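PDB 4HR6: lectin from Trichosanthes anguina, which binds galactosides through beta-trefoil domains and is a nontoxic, three-chain homologue of type II ribosome-inactivating proteins. Local coordinates for residues T10-R15 / Q127-G132; A17-V22 / V42-T47. One frame throughout, in Å; residues are numbered along the deposited sequence.

Interaction 1: residues T10-R15 / Q127-G132; sequences TRISGR and QGWRVG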
loop_
_atom_site.group_PDB
_atom_site.type_symbol
_atom_site.label_atom_id
_atom_site.label_comp_id
_atom_site.label_asym_id
_atom_site.label_seq_id
_atom_site.Cartn_x
_atom_site.Cartn_y
_atom_site.Cartn_z
ATOM N N THR C 10 -2.668 -12.507 -16.226
ATOM C CA THR C 10 -1.880 -11.283 -15.976
ATOM C C THR C 10 -0.473 -11.359 -16.618
ATOM O O THR C 10 -0.206 -12.258 -17.426
ATOM C CB THR C 10 -1.779 -11.046 -14.458
ATOM O OG1 THR C 10 -1.191 -9.768 -14.187
ATOM C CG2 THR C 10 -0.980 -12.136 -13.798
ATOM N N ARG C 11 0.411 -10.417 -16.269
ATOM C CA ARG C 11 1.826 -10.492 -16.666
ATOM C C ARG C 11 2.715 -10.745 -15.461
ATOM O O ARG C 11 2.308 -10.561 -14.304
ATOM C CB ARG C 11 2.279 -9.219 -17.384
ATOM C CG ARG C 11 1.649 -9.029 -18.757
ATOM C CD ARG C 11 1.199 -7.600 -18.994
ATOM N NE ARG C 11 2.031 -6.896 -19.947
ATOM C CZ ARG C 11 1.998 -5.585 -20.165
ATOM N NH1 ARG C 11 1.181 -4.796 -19.483
ATOM N NH2 ARG C 11 2.812 -5.058 -21.075
ATOM N N ILE C 12 3.925 -11.214 -15.750
ATOM C CA ILE C 12 4.956 -11.381 -14.739
ATOM C C ILE C 12 6.149 -10.570 -15.215
ATOM O O ILE C 12 6.700 -10.850 -16.284
ATOM C CB ILE C 12 5.360 -12.849 -14.567
ATOM C CG1 ILE C 12 4.119 -13.721 -14.401
ATOM C CG2 ILE C 12 6.292 -13.016 -13.371
ATOM C CD1 ILE C 12 4.425 -15.183 -14.179
ATOM N N SER C 13 6.521 -9.539 -14.454
ATOM C CA SER C 13 7.683 -8.729 -14.793
ATOM C C SER C 13 8.729 -8.837 -13.695
ATOM O O SER C 13 8.440 -9.298 -12.584
ATOM C CB SER C 13 7.285 -7.281 -15.072
ATOM O OG SER C 13 6.828 -6.612 -13.915
ATOM N N GLY C 14 9.964 -8.456 -14.019
ATOM C CA GLY C 14 11.051 -8.523 -13.036
ATOM C C GLY C 14 12.308 -7.770 -13.439
ATOM O O GLY C 14 12.260 -6.560 -13.735
ATOM N N ARG C 15 13.428 -8.501 -13.440
ATOM C CA ARG C 15 14.744 -7.984 -13.826
ATOM C C ARG C 15 14.697 -6.833 -14.809
ATOM O O ARG C 15 14.239 -6.986 -15.949
ATOM C CB ARG C 15 15.566 -9.112 -14.446
ATOM C CG ARG C 15 16.609 -9.711 -13.531
ATOM C CD ARG C 15 17.945 -8.987 -13.631
ATOM N NE ARG C 15 19.043 -9.939 -13.501
ATOM C CZ ARG C 15 20.336 -9.630 -13.543
ATOM N NH1 ARG C 15 21.237 -10.593 -13.408
ATOM N NH2 ARG C 15 20.727 -8.372 -13.707
ATOM N N GLN C 127 16.172 -12.632 -8.745
ATOM C CA GLN C 127 15.115 -13.565 -8.332
ATOM C C GLN C 127 13.813 -12.882 -7.827
ATOM O O GLN C 127 12.992 -13.508 -7.146
ATOM C CB GLN C 127 15.676 -14.501 -7.257
ATOM C CG GLN C 127 16.941 -15.219 -7.722
ATOM C CD GLN C 127 17.452 -16.235 -6.726
ATOM O OE1 GLN C 127 17.688 -15.918 -5.553
ATOM N NE2 GLN C 127 17.637 -17.473 -7.189
ATOM N N GLY C 128 13.629 -11.608 -8.166
ATOM C CA GLY C 128 12.471 -10.833 -7.715
ATOM C C GLY C 128 11.499 -10.605 -8.845
ATOM O O GLY C 128 11.885 -10.205 -9.949
ATOM N N TRP C 129 10.224 -10.861 -8.582
ATOM C CA TRP C 129 9.210 -10.743 -9.638
ATOM C C TRP C 129 7.948 -10.044 -9.137
ATOM O O TRP C 129 7.592 -10.180 -7.982
ATOM C CB TRP C 129 8.840 -12.136 -10.156
ATOM C CG TRP C 129 10.009 -12.952 -10.556
ATOM C CD1 TRP C 129 10.662 -13.876 -9.796
ATOM C CD2 TRP C 129 10.670 -12.920 -11.813
ATOM N NE1 TRP C 129 11.693 -14.422 -10.507
ATOM C CE2 TRP C 129 11.723 -13.850 -11.751
ATOM C CE3 TRP C 129 10.477 -12.187 -12.991
ATOM C CZ2 TRP C 129 12.584 -14.074 -12.819
ATOM C CZ3 TRP C 129 11.333 -12.406 -14.061
ATOM C CH2 TRP C 129 12.375 -13.350 -13.967
ATOM N N ARG C 130 7.305 -9.304 -10.036
ATOM C CA ARG C 130 5.991 -8.718 -9.829
ATOM C C ARG C 130 4.953 -9.426 -10.702
ATOM O O ARG C 130 4.975 -9.312 -11.946
ATOM C CB ARG C 130 5.984 -7.238 -10.200
ATOM C CG ARG C 130 4.638 -6.568 -9.952
ATOM C CD ARG C 130 4.535 -5.257 -10.713
ATOM N NE ARG C 130 5.443 -4.242 -10.180
ATOM C CZ ARG C 130 5.681 -3.069 -10.752
ATOM N NH1 ARG C 130 5.091 -2.740 -11.895
ATOM N NH2 ARG C 130 6.542 -2.222 -10.186
ATOM N N VAL C 131 4.037 -10.126 -10.043
ATOM C CA VAL C 131 2.879 -10.703 -10.720
ATOM C C VAL C 131 1.790 -9.649 -10.746
ATOM O O VAL C 131 1.301 -9.229 -9.709
ATOM C CB VAL C 131 2.371 -11.939 -9.980
ATOM C CG1 VAL C 131 1.135 -12.494 -10.670
ATOM C CG2 VAL C 131 3.475 -12.972 -9.896
ATOM N N GLY C 132 1.437 -9.200 -11.933
ATOM C CA GLY C 132 0.519 -8.103 -12.072
ATOM C C GLY C 132 0.618 -7.516 -13.451
ATOM O O GLY C 132 1.633 -7.674 -14.135
HETATM O O HOH W 1 4.295 -7.366 -13.476
HETATM O O HOH W 2 13.894 -11.167 -11.701
#

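Interaction 2: residues A17-V22 / V42-T47; sequences ALCVDV and VNQKWT. With AMG (methyl alpha-D-galactopyranoside), chain D.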
loop_
_atom_site.group_PDB
_atom_site.type_symbol
_atom_site.label_atom_id
_atom_site.label_comp_id
_atom_site.label_asym_id
_atom_site.label_seq_id
_atom_site.Cartn_x
_atom_site.Cartn_y
_atom_site.Cartn_z
ATOM N N ALA C 17 12.765 -4.601 -15.303
ATOM C CA ALA C 17 11.412 -4.289 -15.790
ATOM C C ALA C 17 11.002 -5.089 -17.009
ATOM O O ALA C 17 10.075 -4.711 -17.709
ATOM C CB ALA C 17 11.264 -2.791 -16.083
ATOM N N LEU C 18 11.686 -6.194 -17.264
ATOM C CA LEU C 18 11.371 -7.007 -18.424
ATOM C C LEU C 18 10.352 -8.066 -18.054
ATOM O O LEU C 18 10.214 -8.423 -16.885
ATOM C CB LEU C 18 12.638 -7.642 -18.994
ATOM C CG LEU C 18 13.585 -6.625 -19.642
ATOM C CD1 LEU C 18 15.014 -7.144 -19.646
ATOM C CD2 LEU C 18 13.129 -6.302 -21.052
ATOM N N CYS C 19 9.666 -8.575 -19.076
ATOM C CA CYS C 19 8.576 -9.526 -18.906
ATOM C C CYS C 19 8.954 -10.970 -19.251
ATOM O O CYS C 19 9.753 -11.223 -20.156
ATOM C CB CYS C 19 7.381 -9.080 -19.745
ATOM S SG CYS C 19 6.403 -7.804 -18.921
ATOM N N VAL C 20 8.367 -11.900 -18.497
ATOM C CA VAL C 20 8.468 -13.320 -18.758
ATOM C C VAL C 20 7.683 -13.638 -20.046
ATOM O O VAL C 20 6.517 -13.263 -20.214
ATOM C CB VAL C 20 7.969 -14.130 -17.551
ATOM C CG1 VAL C 20 7.961 -15.617 -17.850
ATOM C CG2 VAL C 20 8.838 -13.835 -16.332
ATOM N N ASP C 21 8.361 -14.320 -20.964
ATOM C CA ASP C 21 7.941 -14.395 -22.361
ATOM C C ASP C 21 8.389 -15.758 -22.890
ATOM O O ASP C 21 9.568 -16.113 -22.780
ATOM C CB ASP C 21 8.579 -13.220 -23.130
ATOM C CG ASP C 21 8.386 -13.301 -24.641
ATOM O OD1 ASP C 21 8.046 -12.268 -25.269
ATOM O OD2 ASP C 21 8.606 -14.390 -25.205
ATOM N N VAL C 22 7.452 -16.543 -23.416
ATOM C CA VAL C 22 7.812 -17.856 -23.967
ATOM C C VAL C 22 8.393 -17.630 -25.372
ATOM O O VAL C 22 7.724 -17.082 -26.251
ATOM C CB VAL C 22 6.665 -18.914 -23.897
ATOM C CG1 VAL C 22 5.298 -18.308 -24.168
ATOM C CG2 VAL C 22 6.941 -20.085 -24.837
ATOM N N VAL C 42 0.369 -12.292 -26.782
ATOM C CA VAL C 42 -0.263 -13.403 -26.060
ATOM C C VAL C 42 0.728 -14.359 -25.393
ATOM O O VAL C 42 0.374 -15.053 -24.437
ATOM C CB VAL C 42 -1.208 -14.203 -27.002
ATOM C CG1 VAL C 42 -0.409 -15.000 -28.035
ATOM C CG2 VAL C 42 -2.135 -15.116 -26.206
ATOM N N ASN C 43 1.960 -14.402 -25.904
ATOM C CA ASN C 43 3.021 -15.231 -25.299
ATOM C C ASN C 43 3.634 -14.602 -24.034
ATOM O O ASN C 43 4.530 -15.191 -23.410
ATOM C CB ASN C 43 4.121 -15.585 -26.324
ATOM C CG ASN C 43 4.742 -14.364 -26.984
ATOM O OD1 ASN C 43 4.041 -13.527 -27.559
ATOM N ND2 ASN C 43 6.066 -14.268 -26.923
ATOM N N GLN C 44 3.148 -13.415 -23.660
ATOM C CA GLN C 44 3.493 -12.799 -22.364
ATOM C C GLN C 44 2.350 -12.827 -21.348
ATOM O O GLN C 44 2.536 -12.411 -20.208
ATOM C CB GLN C 44 3.982 -11.366 -22.569
ATOM C CG GLN C 44 5.410 -11.314 -23.078
ATOM C CD GLN C 44 5.928 -9.911 -23.275
ATOM O OE1 GLN C 44 5.271 -8.930 -22.913
ATOM N NE2 GLN C 44 7.120 -9.804 -23.860
ATOM N N LYS C 45 1.182 -13.318 -21.762
ATOM C CA LYS C 45 0.046 -13.481 -20.865
ATOM C C LYS C 45 0.230 -14.775 -20.108
ATOM O O LYS C 45 0.535 -15.807 -20.698
ATOM C CB LYS C 45 -1.281 -13.556 -21.621
ATOM C CG LYS C 45 -1.528 -12.446 -22.625
ATOM C CD LYS C 45 -1.843 -11.113 -21.976
ATOM C CE LYS C 45 -2.353 -10.127 -23.023
ATOM N NZ LYS C 45 -1.835 -8.746 -22.799
ATOM N N TRP C 46 0.048 -14.717 -18.797
ATOM C CA TRP C 46 0.128 -15.895 -17.954
ATOM C C TRP C 46 -1.153 -16.019 -17.147
ATOM O O TRP C 46 -1.662 -15.034 -16.592
ATOM C CB TRP C 46 1.349 -15.816 -17.045
ATOM C CG TRP C 46 2.626 -15.937 -17.811
ATOM C CD1 TRP C 46 3.351 -14.924 -18.348
ATOM C CD2 TRP C 46 3.306 -17.152 -18.160
ATOM N NE1 TRP C 46 4.454 -15.423 -18.996
ATOM C CE2 TRP C 46 4.449 -16.789 -18.903
ATOM C CE3 TRP C 46 3.059 -18.510 -17.917
ATOM C CZ2 TRP C 46 5.357 -17.738 -19.407
ATOM C CZ3 TRP C 46 3.963 -19.455 -18.414
ATOM C CH2 TRP C 46 5.101 -19.057 -19.149
ATOM N N THR C 47 -1.659 -17.246 -17.094
ATOM C CA THR C 47 -2.925 -17.544 -16.470
ATOM C C THR C 47 -2.687 -18.459 -15.289
ATOM O O THR C 47 -2.092 -19.529 -15.433
ATOM C CB THR C 47 -3.894 -18.182 -17.480
ATOM O OG1 THR C 47 -4.116 -17.258 -18.547
ATOM C CG2 THR C 47 -5.254 -18.517 -16.831
HETATM C C1 AMG D . 8.998 -12.421 -31.183
HETATM C C2 AMG D . 7.886 -12.321 -30.138
HETATM C C3 AMG D . 8.426 -11.881 -28.774
HETATM C C4 AMG D . 9.658 -12.684 -28.346
HETATM C C5 AMG D . 10.673 -12.850 -29.488
HETATM C C6 AMG D . 11.774 -13.845 -29.119
HETATM C C7 AMG D . 9.462 -10.768 -32.865
HETATM O O1 AMG D . 9.519 -11.115 -31.479
HETATM O O2 AMG D . 6.901 -11.384 -30.587
HETATM O O3 AMG D . 7.401 -12.016 -27.777
HETATM O O4 AMG D . 9.247 -13.962 -27.847
HETATM O O5 AMG D . 10.034 -13.289 -30.696
HETATM O O6 AMG D . 13.031 -13.414 -29.653
HETATM O O HOH W 3 4.555 -11.575 -18.784
#

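Interaction 1: residues T10-R15 / Q127-G132
Ser-13 and Arg-130 form the hydrogen-bonded pair of an antiparallel bridge that joins the first and last strands of a ricin-type beta-trefoil domain. Arg-130 N lies 2.8 Å from Ser-13 O, and Ser-13 N reaches back to Arg-130 O. The next bond along, Gly-132 N to Arg-11 O, is nearly straight at 172°, and between these pairs Ile-12 faces Val-131 as the non-hydrogen-bonded pair. The side chain to follow is Trp-129. Its CB meets the methyl CG2 of Ile-12 at 4.2 Å, and a chi1 of -52° sets CG anti to the carbonyl carbon. From there the six-membered ring reaches the backbone of the first strand: CE3 has Ser-13 O at its edge, near the ring plane, and also touches Gly-14 CA at 3.7 Å, while CZ3 comes up against the same CA obliquely. At the far side of the indole, NE1 leaves the contact and donates to Leu-105 O. At the other end, Thr-10 CG2 packs on Val-131 CG1 at 3.8 Å, the two side chains crossing at about a right angle; Thr-10 OG1 is hydrogen-bonded to Asp-184 of a neighbouring chain. Ile-12, Trp-129 and Val-131 all touch Ile-95. Ser-13 OG is hydrogen-bonded to Ser-177 OG. Two waters also bridge the segments: one, past the paired residues, links Gly-128 O to Arg-15 N; the other, beside the Ser-13/Arg-130 pair, accepts from Ser-13 OG and donates to Gly-132 O and, at 2.6 Å, to Arg-130 O.

Interaction 2: residues A17-V22 / V42-T47
Asp-21 and Asn-43 meet at a galactose site of the beta-trefoil, where strand 19-22 runs past the turn leading into strand 46-49. The tightly packed part lies at Val-20 and Trp-46, whose side chains cross at about a right angle. Val-20 CG1 rests 3.7 Å from Trp-46 CZ2. Trp-46 NE1 donates to Val-20 O in a nearly straight bond. The oxygen lies in the ring plane, yet the donor stands well above the carbonyl plane, 69° out of it. Ile-12 touches both side chains, so this end belongs to the domain interior. Val-22 continues the packing, its CG1 against Asn-43 CB, while its N makes a nearly straight bond to Asn-43 O.

A water sits beside Val-20 O and Gln-44 O, and Val-42 is exposed to solvent. Toward the sugar the packing gives way to a looser, polar side. Gln-44 stretches out beyond CG, chi2 -179°, and NE2 donates to the anti lone pair of Asp-21 OD1 at 3.0 Å, with the amide and carboxylate planes 73° apart. The same NE2 also bonds to Pro-37 O, and OE1 accepts from Gly-39 N, making Gln-44 a second-shell residue that positions the carboxylate. Within the protein, Asn-43 ND2 makes weak bonds to Asp-21 OD2 and Val-22 O; its strong bond goes to the sugar. Methyl alpha-D-galactopyranoside completes the network: its O4 donates to Asp-21 OD2 at 2.8 Å. Gly-24 and Gln-41 also hold the sugar. O3 is donor and acceptor at once, giving its proton to Asp-21 OD1 at 2.6 Å and receiving Asn-43 ND2 at 2.8 Å.

From the N terminus, the chain passes through a tight turn after 10-15 and doubles back as 17-22. Twenty residues later, 42-47 comes back onto 17-22, and interaction 2 closes this short loop around the sugar. Only after a further eighty residues does 127-132 return to 10-15, so interaction 1 closes a long loop that encloses the whole of interaction 2. Strand 7-13 connects the two: it pairs with 46-49 through Thr-10 N and Trp-46 O, 2.7 Å apart, and Ile-12 O lies 3.0 Å from Val-20 N. Trp-129 CZ3 touches Val-20 CG2, joining the domain's closing strand to the back of the galactose site.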